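Local coordinates for toll-receptor-related 2 (Hydra vulgaris, PDB 4W8H), which probably relays signals as a Toll-related transmembrane receptor through its TIR domain, the flavodoxin-like piece of the longer protein described here, at residues Arg16-Ile20 against Asn21-Phe25; Thr34-Asn37 against Ile38-Asp41; Asn50-Asp53 against Ala54-Ser58; Val63-Pro67 against Asp68-Asn72; Trp109-Lys112 against Asp113-Pro116. All coordinates share one frame; numbering follows the deposited sequence.

Contact 1: residues Arg16-Ile20 against Asn21-Phe25; sequences REWVI and NTLVF
Trp18 and Thr22 meet one turn apart on helix 16-29. With Trp18 CG anti to the backbone N (chi1 -176°), the indole leans along the helix, and Thr22 CB sits over its five-membered ring, 4.0 Å from the centroid. The Thr22 methyl CG2 comes 3.6 Å from Trp18 NE1, while Trp18 CZ3 lies 4.0 Å from Leu23 CB. Under this packing the helix widens into a pi-type turn: Trp18 O accepts from both Thr22 N (2.9 Å) and Leu23 N (3.0 Å). The outer edge is looser: Thr22 OG1 turns to a water 2.7 Å away, which donates weakly to Glu17 O, and the side chains of Glu17 and Phe25 are exposed, as suits the carboxylate of the first. Branched aliphatic Val19 and Leu23 suit the inner side, packing on Ile9 of strand 5-10; Tyr92 stacks with Trp18, and Trp119 of helix 115-127 meets Thr22 and Leu23.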
loop_
_atom_site.group_PDB
_atom_site.type_symbol
_atom_site.label_atom_id
_atom_site.label_comp_id
_atom_site.label_asym_id
_atom_site.label_seq_id
_atom_site.Cartn_x
_atom_site.Cartn_y
_atom_site.Cartn_z
ATOM N N ARG A 16 2.625 -3.002 -11.420
ATOM C CA ARG A 16 1.226 -2.717 -11.695
ATOM C C ARG A 16 0.384 -3.934 -11.970
ATOM O O ARG A 16 -0.794 -3.942 -11.607
ATOM C CB ARG A 16 1.096 -1.726 -12.845
ATOM C CG ARG A 16 -0.278 -1.073 -12.974
ATOM C CD ARG A 16 -0.215 0.169 -13.833
ATOM N NE ARG A 16 0.101 -0.167 -15.207
ATOM C CZ ARG A 16 0.232 0.722 -16.187
ATOM N NH1 ARG A 16 0.095 2.020 -15.954
ATOM N NH2 ARG A 16 0.520 0.298 -17.395
ATOM N N GLU A 17 0.938 -4.911 -12.691
ATOM C CA GLU A 17 0.122 -6.075 -13.050
ATOM C C GLU A 17 -0.483 -6.746 -11.810
ATOM O O GLU A 17 -1.711 -6.934 -11.727
ATOM C CB GLU A 17 0.909 -7.085 -13.903
ATOM C CG GLU A 17 0.069 -8.227 -14.486
ATOM C CD GLU A 17 0.906 -9.241 -15.337
ATOM O OE1 GLU A 17 2.149 -9.146 -15.330
ATOM O OE2 GLU A 17 0.325 -10.115 -16.017
ATOM N N TRP A 18 0.365 -7.116 -10.845
ATOM C CA TRP A 18 -0.117 -7.780 -9.624
ATOM C C TRP A 18 -0.928 -6.795 -8.803
ATOM O O TRP A 18 -1.982 -7.120 -8.271
ATOM C CB TRP A 18 1.056 -8.313 -8.804
ATOM C CG TRP A 18 0.664 -9.080 -7.592
ATOM C CD1 TRP A 18 0.400 -10.424 -7.516
ATOM C CD2 TRP A 18 0.554 -8.573 -6.276
ATOM N NE1 TRP A 18 0.109 -10.772 -6.231
ATOM C CE2 TRP A 18 0.221 -9.664 -5.436
ATOM C CE3 TRP A 18 0.739 -7.310 -5.701
ATOM C CZ2 TRP A 18 0.037 -9.518 -4.047
ATOM C CZ3 TRP A 18 0.583 -7.167 -4.306
ATOM C CH2 TRP A 18 0.206 -8.268 -3.504
ATOM N N VAL A 19 -0.482 -5.550 -8.717
ATOM C CA VAL A 19 -1.196 -4.592 -7.878
ATOM C C VAL A 19 -2.606 -4.360 -8.358
ATOM O O VAL A 19 -3.539 -4.386 -7.551
ATOM C CB VAL A 19 -0.401 -3.279 -7.719
ATOM C CG1 VAL A 19 -1.322 -2.208 -7.049
ATOM C CG2 VAL A 19 0.851 -3.535 -6.900
ATOM N N ILE A 20 -2.797 -4.138 -9.655
ATOM C CA ILE A 20 -4.124 -3.819 -10.128
ATOM C C ILE A 20 -4.967 -5.087 -10.277
ATOM O O ILE A 20 -6.126 -5.139 -9.824
ATOM C CB ILE A 20 -4.064 -3.064 -11.444
ATOM C CG1 ILE A 20 -3.337 -1.728 -11.250
ATOM C CG2 ILE A 20 -5.478 -2.851 -11.997
ATOM C CD1 ILE A 20 -4.062 -0.755 -10.372
ATOM N N ASN A 21 -4.404 -6.119 -10.909
ATOM C CA ASN A 21 -5.214 -7.281 -11.238
ATOM C C ASN A 21 -5.415 -8.243 -10.115
ATOM O O ASN A 21 -6.379 -9.029 -10.167
ATOM C CB ASN A 21 -4.614 -8.013 -12.450
ATOM C CG ASN A 21 -4.545 -7.140 -13.662
ATOM O OD1 ASN A 21 -3.478 -6.924 -14.224
ATOM N ND2 ASN A 21 -5.677 -6.584 -14.043
ATOM N N THR A 22 -4.519 -8.239 -9.126
ATOM C CA THR A 22 -4.655 -9.136 -7.975
ATOM C C THR A 22 -5.034 -8.380 -6.717
ATOM O O THR A 22 -6.098 -8.622 -6.151
ATOM C CB THR A 22 -3.391 -10.003 -7.793
ATOM O OG1 THR A 22 -3.188 -10.805 -8.961
ATOM C CG2 THR A 22 -3.522 -10.916 -6.559
ATOM N N LEU A 23 -4.190 -7.452 -6.275
ATOM C CA LEU A 23 -4.449 -6.794 -4.998
ATOM C C LEU A 23 -5.688 -5.915 -5.018
ATOM O O LEU A 23 -6.599 -6.076 -4.183
ATOM C CB LEU A 23 -3.188 -6.003 -4.613
ATOM C CG LEU A 23 -3.272 -5.157 -3.341
ATOM C CD1 LEU A 23 -3.532 -5.968 -2.127
ATOM C CD2 LEU A 23 -2.031 -4.308 -3.190
ATOM N N VAL A 24 -5.745 -4.949 -5.948
ATOM C CA VAL A 24 -6.921 -4.071 -5.975
ATOM C C VAL A 24 -8.182 -4.863 -6.282
ATOM O O VAL A 24 -9.220 -4.667 -5.664
ATOM C CB VAL A 24 -6.732 -2.936 -7.009
ATOM C CG1 VAL A 24 -8.007 -2.179 -7.251
ATOM C CG2 VAL A 24 -5.647 -1.987 -6.567
ATOM N N PHE A 25 -8.099 -5.770 -7.252
ATOM C CA PHE A 25 -9.217 -6.630 -7.610
ATOM C C PHE A 25 -9.785 -7.330 -6.393
ATOM O O PHE A 25 -11.001 -7.297 -6.186
ATOM C CB PHE A 25 -8.721 -7.644 -8.636
ATOM C CG PHE A 25 -9.777 -8.568 -9.187
ATOM C CD1 PHE A 25 -10.757 -8.079 -10.017
ATOM C CD2 PHE A 25 -9.721 -9.916 -8.951
ATOM C CE1 PHE A 25 -11.702 -8.940 -10.581
ATOM C CE2 PHE A 25 -10.671 -10.779 -9.507
ATOM C CZ PHE A 25 -11.643 -10.276 -10.306
HETATM O O HOH W 1 -1.972 -10.380 -11.377
#

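Contact 2: residues Thr34-Asn37 against Ile38-Asp41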
loop_
_atom_site.group_PDB
_atom_site.type_symbol
_atom_site.label_atom_id
_atom_site.label_comp_id
_atom_site.label_asym_id
_atom_site.label_seq_id
_atom_site.Cartn_x
_atom_site.Cartn_y
_atom_site.Cartn_z
ATOM N N THR A 34 -10.898 1.413 -2.066
ATOM C CA THR A 34 -9.485 1.554 -2.381
ATOM C C THR A 34 -9.209 2.777 -3.232
ATOM O O THR A 34 -9.884 3.005 -4.241
ATOM C CB THR A 34 -9.036 0.264 -3.084
ATOM O OG1 THR A 34 -9.410 -0.881 -2.294
ATOM C CG2 THR A 34 -7.577 0.207 -3.311
ATOM N N PHE A 35 -8.200 3.565 -2.842
ATOM C CA PHE A 35 -7.681 4.650 -3.688
ATOM C C PHE A 35 -6.559 4.086 -4.540
ATOM O O PHE A 35 -5.589 3.536 -4.019
ATOM C CB PHE A 35 -7.138 5.799 -2.834
ATOM C CG PHE A 35 -6.805 7.032 -3.626
ATOM C CD1 PHE A 35 -5.699 7.046 -4.458
ATOM C CD2 PHE A 35 -7.570 8.176 -3.522
ATOM C CE1 PHE A 35 -5.385 8.178 -5.203
ATOM C CE2 PHE A 35 -7.236 9.314 -4.246
ATOM C CZ PHE A 35 -6.165 9.311 -5.079
ATOM N N VAL A 36 -6.709 4.227 -5.840
ATOM C CA VAL A 36 -5.710 3.749 -6.797
ATOM C C VAL A 36 -5.416 4.824 -7.791
ATOM O O VAL A 36 -6.330 5.354 -8.454
ATOM C CB VAL A 36 -6.109 2.455 -7.494
ATOM C CG1 VAL A 36 -7.452 2.587 -8.139
ATOM C CG2 VAL A 36 -5.057 2.033 -8.496
ATOM N N ASN A 37 -4.147 5.167 -7.894
ATOM C CA ASN A 37 -3.742 6.323 -8.654
ATOM C C ASN A 37 -4.281 6.370 -10.062
ATOM O O ASN A 37 -4.734 7.441 -10.490
ATOM C CB ASN A 37 -2.228 6.497 -8.677
ATOM C CG ASN A 37 -1.465 5.243 -9.081
ATOM O OD1 ASN A 37 -2.026 4.188 -9.465
ATOM N ND2 ASN A 37 -0.157 5.351 -8.968
ATOM N N ILE A 38 -4.247 5.250 -10.788
ATOM C CA ILE A 38 -4.565 5.284 -12.210
ATOM C C ILE A 38 -6.023 5.550 -12.433
ATOM O O ILE A 38 -6.382 5.864 -13.561
ATOM C CB ILE A 38 -4.118 4.010 -12.962
ATOM C CG1 ILE A 38 -4.846 2.775 -12.453
ATOM C CG2 ILE A 38 -2.589 3.815 -12.872
ATOM C CD1 ILE A 38 -4.615 1.563 -13.377
ATOM N N ARG A 39 -6.849 5.442 -11.400
ATOM C CA ARG A 39 -8.262 5.821 -11.461
ATOM C C ARG A 39 -8.532 7.141 -10.738
ATOM O O ARG A 39 -9.295 7.978 -11.239
ATOM C CB ARG A 39 -9.122 4.734 -10.832
ATOM C CG ARG A 39 -10.627 5.002 -10.924
ATOM C CD ARG A 39 -11.413 3.903 -10.258
ATOM N NE ARG A 39 -11.020 3.887 -8.865
ATOM C CZ ARG A 39 -11.033 2.824 -8.068
ATOM N NH1 ARG A 39 -11.478 1.644 -8.507
ATOM N NH2 ARG A 39 -10.590 2.959 -6.818
ATOM N N ASP A 40 -7.978 7.307 -9.546
ATOM C CA ASP A 40 -8.416 8.335 -8.620
ATOM C C ASP A 40 -7.562 9.601 -8.564
ATOM O O ASP A 40 -7.972 10.575 -7.960
ATOM C CB ASP A 40 -8.560 7.722 -7.213
ATOM C CG ASP A 40 -9.540 6.544 -7.191
ATOM O OD1 ASP A 40 -10.637 6.704 -7.770
ATOM O OD2 ASP A 40 -9.205 5.485 -6.614
ATOM N N ASP A 41 -6.369 9.591 -9.162
ATOM C CA ASP A 41 -5.544 10.797 -9.161
ATOM C C ASP A 41 -6.256 11.855 -9.981
ATOM O O ASP A 41 -6.966 11.576 -10.940
ATOM C CB ASP A 41 -4.162 10.572 -9.791
ATOM C CG ASP A 41 -3.136 10.043 -8.832
ATOM O OD1 ASP A 41 -3.435 9.814 -7.644
ATOM O OD2 ASP A 41 -1.985 9.769 -9.288
HETATM O O HOH W 2 0.529 8.179 -8.459
#
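The turn that takes strand 34-35 into the short helix 37-40, probably the start of the BB loop of TIR domains, is closed by Val36 and Asp40. Val36, at the N-cap position, gives its backbone N-H to Asp40 OD2 (2.9 Å, 172°), while its O receives Asp40 N at 2.8 Å and Arg39 N at 3.0 Å. Asp40 suits this place because its carboxylate can take three donors, two of them on OD2: Val36 N on the anti side and Arg39 NH2 on the syn lone pair, with Arg39 NE reaching OD1. This side-on salt bridge holds the guanidinium, whose one face carries Val36 CG1 3.4 Å from NH2; Glu28 takes its NH1. The CB of Asp40 rests over the centre of the Phe35 ring, 3.6 Å from the centroid, and Asp41 OD1 lies at the ring's edge in its plane. Asn37, turned with CG between its backbone N and carbonyl carbon (chi1 51°), offers OD1 to Tyr11 OH and only weakly to Ile38 N. Its ND2 donates to a water at 3.0 Å, which in turn donates to Asp41 OD2 at 3.1 Å.

Contact 3: residues Asn50-Asp53 against Ala54-Ser58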
loop_
_atom_site.group_PDB
_atom_site.type_symbol
_atom_site.label_atom_id
_atom_site.label_comp_id
_atom_site.label_asym_id
_atom_site.label_seq_id
_atom_site.Cartn_x
_atom_site.Cartn_y
_atom_site.Cartn_z
ATOM N N ASN A 50 -1.680 14.972 -5.207
ATOM C CA ASN A 50 -2.271 13.653 -5.359
ATOM C C ASN A 50 -1.804 12.684 -4.294
ATOM O O ASN A 50 -2.582 11.838 -3.861
ATOM C CB ASN A 50 -2.015 13.151 -6.797
ATOM C CG ASN A 50 -3.027 13.733 -7.767
ATOM O OD1 ASN A 50 -4.212 13.821 -7.455
ATOM N ND2 ASN A 50 -2.576 14.142 -8.932
ATOM N N ILE A 51 -0.538 12.764 -3.900
ATOM C CA ILE A 51 -0.043 11.965 -2.764
ATOM C C ILE A 51 -0.870 12.247 -1.542
ATOM O O ILE A 51 -1.323 11.350 -0.857
ATOM C CB ILE A 51 1.446 12.233 -2.526
ATOM C CG1 ILE A 51 2.285 11.649 -3.664
ATOM C CG2 ILE A 51 1.903 11.634 -1.179
ATOM C CD1 ILE A 51 3.759 12.080 -3.670
ATOM N N MET A 52 -1.032 13.545 -1.229
ATOM C CA MET A 52 -1.710 13.937 0.001
ATOM C C MET A 52 -3.194 13.630 0.000
ATOM O O MET A 52 -3.752 13.290 1.028
ATOM C CB MET A 52 -1.443 15.415 0.309
ATOM C CG MET A 52 0.017 15.625 0.669
ATOM S SD MET A 52 0.613 14.749 2.120
ATOM C CE MET A 52 -0.588 15.232 3.341
ATOM N N ASP A 53 -3.840 13.795 -1.141
ATOM C CA ASP A 53 -5.239 13.413 -1.237
ATOM C C ASP A 53 -5.425 11.925 -0.924
ATOM O O ASP A 53 -6.336 11.555 -0.174
ATOM C CB ASP A 53 -5.837 13.765 -2.604
ATOM C CG ASP A 53 -6.285 15.223 -2.705
ATOM O OD1 ASP A 53 -6.360 15.963 -1.686
ATOM O OD2 ASP A 53 -6.571 15.624 -3.846
ATOM N N ALA A 54 -4.588 11.088 -1.481
ATOM C CA ALA A 54 -4.695 9.658 -1.259
ATOM C C ALA A 54 -4.430 9.312 0.185
ATOM O O ALA A 54 -5.138 8.483 0.763
ATOM C CB ALA A 54 -3.714 8.933 -2.170
ATOM N N ILE A 55 -3.404 9.900 0.792
ATOM C CA ILE A 55 -3.069 9.549 2.178
ATOM C C ILE A 55 -4.120 10.057 3.147
ATOM O O ILE A 55 -4.582 9.327 4.007
ATOM C CB ILE A 55 -1.690 10.062 2.577
ATOM C CG1 ILE A 55 -0.589 9.337 1.817
ATOM C CG2 ILE A 55 -1.475 9.943 4.090
ATOM C CD1 ILE A 55 0.787 9.899 2.092
ATOM N N GLU A 56 -4.506 11.318 3.025
ATOM C CA GLU A 56 -5.377 11.917 4.033
ATOM C C GLU A 56 -6.826 11.468 3.906
ATOM O O GLU A 56 -7.590 11.630 4.857
ATOM C CB GLU A 56 -5.295 13.438 3.987
ATOM C CG GLU A 56 -3.894 13.967 4.295
ATOM C CD GLU A 56 -3.398 13.584 5.680
ATOM O OE1 GLU A 56 -4.183 13.645 6.640
ATOM O OE2 GLU A 56 -2.220 13.173 5.803
ATOM N N ASN A 57 -7.231 10.965 2.743
ATOM C CA ASN A 57 -8.569 10.467 2.581
ATOM C C ASN A 57 -8.712 8.947 2.701
ATOM O O ASN A 57 -9.768 8.401 2.380
ATOM C CB ASN A 57 -9.110 10.945 1.263
ATOM C CG ASN A 57 -9.406 12.429 1.297
ATOM O OD1 ASN A 57 -10.266 12.883 2.085
ATOM N ND2 ASN A 57 -8.713 13.197 0.479
ATOM N N SER A 58 -7.682 8.306 3.215
ATOM C CA SER A 58 -7.645 6.861 3.422
ATOM C C SER A 58 -7.286 6.554 4.868
ATOM O O SER A 58 -6.503 7.265 5.458
ATOM C CB SER A 58 -6.583 6.248 2.494
ATOM O OG SER A 58 -6.887 6.440 1.115
HETATM O O HOH W 3 -9.013 16.081 -0.042
#
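The flat amide of Asn57 turns ND2 onto the backbone O of Asp53, 3.0 Å away, with that oxygen 20° out of the amide plane. A water also accepts from ND2 at 2.9 Å, and in one of two Asp53 conformers, so less certainly, it donates to the carboxylate oxygen OD1. Asp53 O has a second donor in Asn57 N at 3.1 Å, so main chain and side chain of one residue grip the same carbonyl. Asn57 CG lies beside its own backbone N (chi1 -72°), which folds the short side chain back over the preceding turn. This is the C-terminal end of helix 47-56, where Asn57 is the first residue to leave helical angles before strand 58-65 of the flavodoxin-like fold. An alanine here is likely to leave Asp53 O with just its main-chain donor and the water without its amide mate. Earlier on the helix, Ile51 and Ile55 lie side by side, CG2 to CD1 3.9 Å, as suits buried aliphatic side chains against helix 73-82, Ile55 on Ile81. On the more exposed side the Met52 chain bends twice, and its methyl CE merely packs 3.6 Å from Glu56 OE2, whose hydrogen bond goes to His85 NE2.

Contact 4: residues Val63-Pro67 against Asp68-Asn72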
loop_
_atom_site.group_PDB
_atom_site.type_symbol
_atom_site.label_atom_id
_atom_site.label_comp_id
_atom_site.label_asym_id
_atom_site.label_seq_id
_atom_site.Cartn_x
_atom_site.Cartn_y
_atom_site.Cartn_z
ATOM N N VAL A 63 1.802 -0.315 1.377
ATOM C CA VAL A 63 3.082 -0.088 0.748
ATOM C C VAL A 63 3.525 -1.413 0.070
ATOM O O VAL A 63 3.753 -2.381 0.782
ATOM C CB VAL A 63 4.055 0.340 1.890
ATOM C CG1 VAL A 63 5.495 0.373 1.414
ATOM C CG2 VAL A 63 3.614 1.703 2.507
ATOM N N VAL A 64 3.619 -1.448 -1.243
ATOM C CA VAL A 64 3.909 -2.701 -1.981
ATOM C C VAL A 64 5.430 -2.702 -2.206
ATOM O O VAL A 64 5.937 -2.155 -3.197
ATOM C CB VAL A 64 3.116 -2.778 -3.272
ATOM C CG1 VAL A 64 3.467 -4.093 -3.993
ATOM C CG2 VAL A 64 1.619 -2.684 -2.991
ATOM N N MET A 65 6.158 -3.332 -1.275
ATOM C CA MET A 65 7.604 -3.294 -1.289
ATOM C C MET A 65 8.146 -4.264 -2.350
ATOM O O MET A 65 7.702 -5.423 -2.503
ATOM C CB MET A 65 8.146 -3.676 0.082
ATOM C CG MET A 65 7.648 -2.740 1.184
ATOM S SD MET A 65 8.483 -2.978 2.775
ATOM C CE MET A 65 7.884 -4.618 3.175
ATOM N N SER A 66 9.143 -3.783 -3.056
ATOM C CA SER A 66 9.849 -4.508 -4.118
ATOM C C SER A 66 11.108 -3.697 -4.450
ATOM O O SER A 66 11.221 -2.533 -4.035
ATOM C CB SER A 66 8.995 -4.570 -5.372
ATOM O OG SER A 66 8.981 -3.318 -6.045
ATOM N N PRO A 67 12.006 -4.249 -5.262
ATOM C CA PRO A 67 13.170 -3.447 -5.637
ATOM C C PRO A 67 12.793 -2.176 -6.356
ATOM O O PRO A 67 13.440 -1.133 -6.184
ATOM C CB PRO A 67 13.969 -4.388 -6.550
ATOM C CG PRO A 67 13.554 -5.786 -6.126
ATOM C CD PRO A 67 12.111 -5.656 -5.720
ATOM N N ASP A 68 11.732 -2.231 -7.163
ATOM C CA ASP A 68 11.327 -1.042 -7.918
ATOM C C ASP A 68 10.628 0.008 -7.055
ATOM O O ASP A 68 10.749 1.215 -7.294
ATOM C CB ASP A 68 10.468 -1.447 -9.090
ATOM C CG ASP A 68 11.266 -2.244 -10.106
ATOM O OD1 ASP A 68 12.283 -1.704 -10.611
ATOM O OD2 ASP A 68 10.895 -3.408 -10.384
ATOM N N PHE A 69 9.929 -0.430 -6.010
ATOM C CA PHE A 69 9.334 0.512 -5.055
ATOM C C PHE A 69 10.398 1.458 -4.501
ATOM O O PHE A 69 10.180 2.657 -4.410
ATOM C CB PHE A 69 8.707 -0.241 -3.896
ATOM C CG PHE A 69 8.020 0.649 -2.925
ATOM C CD1 PHE A 69 8.711 1.202 -1.864
ATOM C CD2 PHE A 69 6.688 0.930 -3.060
ATOM C CE1 PHE A 69 8.088 2.059 -0.982
ATOM C CE2 PHE A 69 6.052 1.807 -2.165
ATOM C CZ PHE A 69 6.766 2.376 -1.146
ATOM N N PHE A 70 11.535 0.893 -4.094
ATOM C CA PHE A 70 12.587 1.648 -3.397
ATOM C C PHE A 70 13.491 2.430 -4.326
ATOM O O PHE A 70 14.441 3.085 -3.865
ATOM C CB PHE A 70 13.357 0.716 -2.448
ATOM C CG PHE A 70 12.518 0.250 -1.296
ATOM C CD1 PHE A 70 12.017 1.165 -0.365
ATOM C CD2 PHE A 70 12.198 -1.080 -1.155
ATOM C CE1 PHE A 70 11.180 0.751 0.677
ATOM C CE2 PHE A 70 11.406 -1.497 -0.126
ATOM C CZ PHE A 70 10.879 -0.571 0.803
ATOM N N LYS A 71 13.200 2.400 -5.621
ATOM C CA LYS A 71 13.868 3.266 -6.599
ATOM C C LYS A 71 12.906 4.328 -7.148
ATOM O O LYS A 71 13.273 5.110 -8.024
ATOM C CB LYS A 71 14.378 2.427 -7.770
ATOM C CG LYS A 71 15.475 1.456 -7.426
ATOM C CD LYS A 71 15.770 0.556 -8.615
ATOM C CE LYS A 71 16.757 -0.505 -8.262
ATOM N NZ LYS A 71 17.000 -1.364 -9.443
ATOM N N ASN A 72 11.682 4.379 -6.671
ATOM C CA ASN A 72 10.658 5.234 -7.240
ATOM C C ASN A 72 10.429 6.484 -6.375
ATOM O O ASN A 72 10.152 6.392 -5.182
ATOM C CB ASN A 72 9.363 4.422 -7.395
ATOM C CG ASN A 72 8.252 5.212 -8.036
ATOM O OD1 ASN A 72 7.662 6.088 -7.405
ATOM N ND2 ASN A 72 8.000 4.966 -9.318
#
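Ser66 OG is held by two partners: it accepts from Phe69 N at 3.0 Å (159°), and it bonds Asp15 OD2. Ser66 stands where strand 58-65 of the flavodoxin-like TIR fold gives way to the loop leading to helix 73-82. Serine suits this corner because its short hydroxyl can serve both partners at once; a chi1 of 75° brings OG there, between its own backbone N and carbonyl carbon. Ser66 O adds only a weak bond, from Phe70 N at 3.4 Å. The two phenylalanine rings touch, Phe69 CD1 over a face of Phe70, but reach different partners. Buried Phe69 turns back along the strand: its CD2 lies 3.2 Å from Val64 O, and its CZ is 3.5 Å from CG1 in one of the two Val63 conformers; Cys75 and Leu79 also touch Phe69. Partly exposed Phe70 packs its CZ 3.9 Å from Met65 CG, and Pro98 adjoins it. The Met-aromatic contact completes this side, Met65 SD lying at the edge of the Phe70 ring, 5.2 Å from its centroid.

Contact 5: residues Trp109-Lys112 against Asp113-Pro116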
loop_
_atom_site.group_PDB
_atom_site.type_symbol
_atom_site.label_atom_id
_atom_site.label_comp_id
_atom_site.label_asym_id
_atom_site.label_seq_id
_atom_site.Cartn_x
_atom_site.Cartn_y
_atom_site.Cartn_z
ATOM N N TRP A 109 4.358 -11.731 1.177
ATOM C CA TRP A 109 3.799 -12.474 0.031
ATOM C C TRP A 109 4.817 -13.464 -0.496
ATOM O O TRP A 109 4.450 -14.501 -1.069
ATOM C CB TRP A 109 3.394 -11.486 -1.070
ATOM C CG TRP A 109 2.963 -12.138 -2.351
ATOM C CD1 TRP A 109 3.687 -12.285 -3.459
ATOM C CD2 TRP A 109 1.674 -12.698 -2.627
ATOM N NE1 TRP A 109 2.964 -12.933 -4.430
ATOM C CE2 TRP A 109 1.719 -13.184 -3.935
ATOM C CE3 TRP A 109 0.504 -12.837 -1.894
ATOM C CZ2 TRP A 109 0.633 -13.797 -4.532
ATOM C CZ3 TRP A 109 -0.570 -13.447 -2.471
ATOM C CH2 TRP A 109 -0.505 -13.926 -3.787
ATOM N N CYS A 110 6.089 -13.209 -0.305
ATOM C CA CYS A 110 7.129 -14.068 -0.834
ATOM C C CYS A 110 7.236 -15.384 -0.098
ATOM O O CYS A 110 7.805 -16.351 -0.644
ATOM C CB CYS A 110 8.464 -13.348 -0.740
ATOM S SG CYS A 110 8.561 -11.841 -1.651
ATOM N N ASP A 111 6.742 -15.477 1.129
ATOM C CA ASP A 111 6.808 -16.708 1.920
ATOM C C ASP A 111 5.667 -17.620 1.474
ATOM O O ASP A 111 4.535 -17.532 1.957
ATOM C CB ASP A 111 6.658 -16.331 3.390
ATOM C CG ASP A 111 6.985 -17.471 4.347
ATOM O OD1 ASP A 111 6.943 -18.638 3.915
ATOM O OD2 ASP A 111 7.238 -17.171 5.533
ATOM N N LYS A 112 5.982 -18.521 0.545
ATOM C CA LYS A 112 4.928 -19.260 -0.144
ATOM C C LYS A 112 4.115 -20.142 0.806
ATOM O O LYS A 112 2.909 -20.266 0.644
ATOM C CB LYS A 112 5.496 -20.099 -1.291
ATOM C CG LYS A 112 6.097 -19.273 -2.418
ATOM C CD LYS A 112 6.571 -20.149 -3.549
ATOM C CE LYS A 112 7.571 -19.467 -4.447
ATOM N NZ LYS A 112 7.077 -18.251 -5.070
ATOM N N ASP A 113 4.774 -20.742 1.787
ATOM C CA ASP A 113 4.090 -21.690 2.668
ATOM C C ASP A 113 3.004 -21.022 3.529
ATOM O O ASP A 113 2.057 -21.698 3.975
ATOM C CB ASP A 113 5.084 -22.410 3.595
ATOM C CG ASP A 113 5.985 -23.395 2.873
ATOM O OD1 ASP A 113 5.769 -23.662 1.663
ATOM O OD2 ASP A 113 6.908 -23.896 3.559
ATOM N N VAL A 114 3.140 -19.721 3.797
ATOM C CA VAL A 114 2.092 -19.016 4.590
ATOM C C VAL A 114 1.213 -18.153 3.708
ATOM O O VAL A 114 0.383 -17.361 4.178
ATOM C CB VAL A 114 2.662 -18.188 5.740
ATOM C CG1 VAL A 114 3.249 -19.110 6.792
ATOM C CG2 VAL A 114 3.673 -17.198 5.230
ATOM N N ARG A 115 1.383 -18.311 2.402
ATOM C CA ARG A 115 0.523 -17.607 1.481
ATOM C C ARG A 115 -0.936 -17.906 1.737
ATOM O O ARG A 115 -1.745 -16.998 1.559
ATOM C CB ARG A 115 0.936 -17.858 0.018
ATOM C CG ARG A 115 0.922 -16.621 -0.780
ATOM C CD ARG A 115 1.394 -16.830 -2.177
ATOM N NE ARG A 115 2.720 -16.276 -2.413
ATOM C CZ ARG A 115 3.433 -16.462 -3.511
ATOM N NH1 ARG A 115 2.970 -17.246 -4.481
ATOM N NH2 ARG A 115 4.642 -15.964 -3.621
ATOM N N PRO A 116 -1.280 -19.140 2.199
ATOM C CA PRO A 116 -2.694 -19.408 2.500
ATOM C C PRO A 116 -3.332 -18.478 3.562
ATOM O O PRO A 116 -4.559 -18.510 3.634
ATOM C CB PRO A 116 -2.693 -20.886 2.952
ATOM C CG PRO A 116 -1.534 -21.484 2.211
ATOM C CD PRO A 116 -0.481 -20.383 2.209
HETATM O O HOH W 4 7.606 -20.742 2.362
#
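Two hydrogen bonds tie Arg115 to Trp109: NE and NH2 both donate to Trp109 O, at 2.8 and 2.9 Å, with the oxygen in the guanidinium plane. Backbone bonds shape the turn between them, Val114 N to Asp111 O and Arg115 N to Lys112 O, the latter at 3.0 Å. A water accepts from Asp113 N at 2.9 Å and donates to OD1 of the Asp111 carboxylate.

The guanidinium lies flat on the indole, planes 8° apart and centres 3.9 Å apart, so that its charge faces the pi cloud in a cation-pi contact while CD forms a CH-pi contact over the six-membered ring. Arginine fits because one flat group can donate N-H from its edge and stack by its face; a leucine in its place would probably cost Trp109 O both side-chain donors and strip the indole of its cationic partner.

Van der Waals contacts are fewer. Lys112 CG lies over the opposite guanidinium face, 3.8 Å from Arg115 NH2. Val114 CG2 comes 3.4 Å from Asp111 CG. One strain is electrostatic, since Lys112 NZ approaches Arg115 NH2, and the two charges probably disfavour each other.

The turn joins strand 107-108 at the sheet border to helix 115-127, with the Trp109 ring also meeting Trp18 of helix 16-29 and, edge-to-face, Phe118.

The five contacts follow one another along the chain without interleaving, all in one TIR domain built on a parallel sheet of strand order 34-35, 5-10, 58-65, 87-91, 107-108. Contact 1, on helix 16-29, is the meeting point of three others: Ile20 packs against Val36 and Ile38 of contact 2, Val19 and Leu23 against Val64 of contact 4, and Trp18 against Trp109 of contact 5. Contacts 2 and 3 are neighbours, their centres about 10 Å apart. Contacts 3 and 5, about 30 Å apart between centres, lie on opposite sides of the chain's centre. The set thus samples the sheet from its strand 34-35 border to its strand 107-108 border, mostly at junctions between strands and helices.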